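Local coordinates for protein glycerophosphodiester phosphodiesterase (Cytophaga hutchinsonii ATCC 33406, PDB 3CH0) that belongs to the glycerophosphodiester phosphodiesterase family and folds as a TIM barrel, at residues L35-L40 and D264-F269. Sequence-based numbering, arbitrary orientation.
Sequences LGVTTL and DYPDLF
The puckered ring of P266 lies against V37 and L35 with its CB and CG. V37 CG1 meets P266 CB at 3.6 Å, while L35 reaches CG of the same ring with CD1, at 4.1 Å. P266 O lies in plane at the edge of the F269 ring, within the same 3-10 segment, and the F269 side chain packs on I11 of strand 10-13. L35 CD1 also sits against the backbone of D267, 3.8 Å from N, and touches D267 CB. In L35, CG stands anti to the carbonyl carbon (chi1 -82°), and an extended chi2 of 175° brings CD1 to the 3-10 segment. In the TIM barrel, the contact joins two connections flanking strand 10-13: the link from helix 26-35 into strand 39-46, and the turn leaving strand 260-263. Both strands pair in parallel with 10-13. G36 ends helix 26-35 in a Schellman motif with positive phi (106°), turning the chain between L35 and V37. V37 also packs on A32 of that helix. Beyond the apolar patch, D264 holds a salt bridge to R18 and hydrogen bonds to H14 and N245.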
ATOM      1  N   LEU A  35      14.781  -8.927   3.222  1.00 13.74           N
ATOM      2  CA  LEU A  35      14.238 -10.264   3.044  1.00 12.39           C
ATOM      3  C   LEU A  35      14.261 -10.647   1.597  1.00 13.87           C
ATOM      4  O   LEU A  35      14.352 -11.850   1.282  1.00 17.11           O
ATOM      5  CB  LEU A  35      12.783 -10.322   3.544  1.00 13.86           C
ATOM      6  CG  LEU A  35      12.463 -10.497   5.016  1.00 17.82           C
ATOM      7  CD1 LEU A  35      10.920 -10.401   5.282  1.00 16.32           C
ATOM      8  CD2 LEU A  35      12.986 -11.809   5.573  1.00 19.34           C
ATOM      9  N   GLY A  36      14.126  -9.649   0.720  1.00 13.23           N
ATOM     10  CA  GLY A  36      14.149  -9.863  -0.697  1.00 14.85           C
ATOM     11  C   GLY A  36      12.824  -9.756  -1.405  1.00 15.23           C
ATOM     12  O   GLY A  36      12.668 -10.300  -2.505  1.00 15.16           O
ATOM     13  N   VAL A  37      11.888  -8.985  -0.848  1.00 11.92           N
ATOM     14  CA  VAL A  37      10.642  -8.822  -1.576  1.00 11.65           C
ATOM     15  C   VAL A  37      10.811  -8.188  -2.943  1.00 12.08           C
ATOM     16  O   VAL A  37      11.761  -7.422  -3.188  1.00 11.93           O
ATOM     17  CB  VAL A  37       9.587  -8.032  -0.783  1.00 11.02           C
ATOM     18  CG1 VAL A  37       9.349  -8.740   0.574  1.00 13.65           C
ATOM     19  CG2 VAL A  37       9.956  -6.543  -0.605  1.00 10.83           C
ATOM     20  N   THR A  38       9.877  -8.463  -3.840  1.00 11.10           N
ATOM     21  CA  THR A  38       9.926  -7.856  -5.135  1.00 10.02           C
ATOM     22  C   THR A  38       9.537  -6.357  -5.035  1.00 10.33           C
ATOM     23  O   THR A  38      10.081  -5.501  -5.741  1.00 11.92           O
ATOM     24  CB  THR A  38       8.892  -8.534  -6.048  1.00 12.61           C
ATOM     25  OG1 THR A  38       8.975  -9.947  -5.957  1.00 15.60           O
ATOM     26  CG2 THR A  38       9.045  -8.010  -7.502  1.00 14.60           C
ATOM     27  N   THR A  39       8.555  -6.081  -4.170  1.00 10.87           N
ATOM     28  CA  THR A  39       7.846  -4.796  -4.125  1.00 10.04           C
ATOM     29  C   THR A  39       7.546  -4.400  -2.690  1.00  9.25           C
ATOM     30  O   THR A  39       7.119  -5.255  -1.870  1.00 10.85           O
ATOM     31  CB  THR A  39       6.513  -4.959  -4.855  1.00  9.11           C
ATOM     32  OG1 THR A  39       6.771  -5.371  -6.215  1.00 10.57           O
ATOM     33  CG2 THR A  39       5.651  -3.658  -4.908  1.00 13.12           C
ATOM     34  N   LEU A  40       7.789  -3.134  -2.404  1.00 10.03           N
ATOM     35  CA  LEU A  40       7.328  -2.539  -1.151  1.00  8.42           C
ATOM     36  C   LEU A  40       5.929  -1.989  -1.453  1.00  8.71           C
ATOM     37  O   LEU A  40       5.780  -1.170  -2.359  1.00  9.58           O
ATOM     38  CB  LEU A  40       8.228  -1.407  -0.735  1.00  9.60           C
ATOM     39  CG  LEU A  40       9.732  -1.758  -0.573  1.00  9.56           C
ATOM     40  CD1 LEU A  40      10.526  -0.485  -0.223  1.00 11.00           C
ATOM     41  CD2 LEU A  40       9.879  -2.804   0.517  1.00 10.52           C
ATOM     42  N   ASP A 264       1.120  -9.438   4.729  1.00  9.49           N
ATOM     43  CA  ASP A 264       1.719  -8.880   5.950  1.00  7.72           C
ATOM     44  C   ASP A 264       2.967  -9.649   6.396  1.00  7.69           C
ATOM     45  O   ASP A 264       3.695  -9.157   7.242  1.00  9.62           O
ATOM     46  CB  ASP A 264       0.695  -8.885   7.091  1.00  9.94           C
ATOM     47  CG  ASP A 264      -0.372  -7.861   6.880  1.00 11.11           C
ATOM     48  OD1 ASP A 264      -0.020  -6.697   6.535  1.00 11.50           O
ATOM     49  OD2 ASP A 264      -1.562  -8.201   7.060  1.00 11.94           O
ATOM     50  N   TYR A 265       3.111 -10.889   5.912  1.00  9.19           N
ATOM     51  CA  TYR A 265       4.172 -11.811   6.302  1.00 10.52           C
ATOM     52  C   TYR A 265       5.012 -12.254   5.106  1.00  9.05           C
ATOM     53  O   TYR A 265       5.013 -13.435   4.674  1.00 10.54           O
ATOM     54  CB  TYR A 265       3.524 -13.012   7.013  1.00 10.10           C
ATOM     55  CG  TYR A 265       2.799 -12.687   8.279  1.00 10.63           C
ATOM     56  CD1 TYR A 265       3.503 -12.551   9.481  1.00 11.03           C
ATOM     57  CD2 TYR A 265       1.462 -12.498   8.276  1.00 13.94           C
ATOM     58  CE1 TYR A 265       2.846 -12.272  10.664  1.00 12.65           C
ATOM     59  CE2 TYR A 265       0.787 -12.158   9.432  1.00 13.47           C
ATOM     60  CZ  TYR A 265       1.480 -12.091  10.629  1.00 15.56           C
ATOM     61  OH  TYR A 265       0.786 -11.766  11.761  1.00 14.25           O
ATOM     62  N   PRO A 266       5.760 -11.307   4.503  1.00  9.97           N
ATOM     63  CA  PRO A 266       6.534 -11.648   3.316  1.00 11.56           C
ATOM     64  C   PRO A 266       7.623 -12.704   3.610  1.00 13.45           C
ATOM     65  O   PRO A 266       8.058 -13.389   2.693  1.00 11.45           O
ATOM     66  CB  PRO A 266       7.075 -10.315   2.835  1.00 10.00           C
ATOM     67  CG  PRO A 266       7.140  -9.453   4.050  1.00 10.88           C
ATOM     68  CD  PRO A 266       5.895  -9.879   4.846  1.00 11.25           C
ATOM     69  N   ASP A 267       7.999 -12.860   4.873  1.00 12.34           N
ATOM     70  CA  ASP A 267       8.882 -13.942   5.309  1.00 15.07           C
ATOM     71  C   ASP A 267       8.376 -15.361   4.924  1.00 12.98           C
ATOM     72  O   ASP A 267       9.182 -16.309   4.786  1.00 14.17           O
ATOM     73  CB  ASP A 267       9.165 -13.831   6.819  1.00 15.55           C
ATOM     74  CG  ASP A 267       7.926 -13.865   7.677  1.00 16.55           C
ATOM     75  OD1 ASP A 267       6.939 -13.214   7.339  1.00 15.48           O
ATOM     76  OD2 ASP A 267       7.971 -14.481   8.775  1.00 22.18           O
ATOM     77  N   LEU A 268       7.065 -15.511   4.714  1.00 12.56           N
ATOM     78  CA  LEU A 268       6.516 -16.800   4.264  1.00 14.80           C
ATOM     79  C   LEU A 268       7.211 -17.312   3.005  1.00 16.22           C
ATOM     80  O   LEU A 268       7.375 -18.508   2.820  1.00 16.93           O
ATOM     81  CB  LEU A 268       4.993 -16.709   4.038  1.00 14.56           C
ATOM     82  CG  LEU A 268       4.150 -16.593   5.329  1.00 15.82           C
ATOM     83  CD1 LEU A 268       2.729 -16.191   5.082  1.00 14.34           C
ATOM     84  CD2 LEU A 268       4.176 -17.890   6.148  1.00 17.86           C
ATOM     85  N   PHE A 269       7.628 -16.400   2.141  1.00 13.24           N
ATOM     86  CA  PHE A 269       8.198 -16.769   0.871  1.00 14.88           C
ATOM     87  C   PHE A 269       9.649 -17.192   0.985  1.00 18.25           C
ATOM     88  O   PHE A 269      10.161 -17.731   0.026  1.00 19.37           O
ATOM     89  CB  PHE A 269       8.090 -15.607  -0.122  1.00 15.86           C
ATOM     90  CG  PHE A 269       6.697 -15.418  -0.656  1.00 12.80           C
ATOM     91  CD1 PHE A 269       6.236 -16.157  -1.717  1.00 11.01           C
ATOM     92  CD2 PHE A 269       5.823 -14.531  -0.078  1.00 12.43           C
ATOM     93  CE1 PHE A 269       4.979 -15.973  -2.228  1.00 14.26           C
ATOM     94  CE2 PHE A 269       4.571 -14.349  -0.579  1.00 12.75           C
ATOM     95  CZ  PHE A 269       4.132 -15.052  -1.626  1.00 11.93           C
TER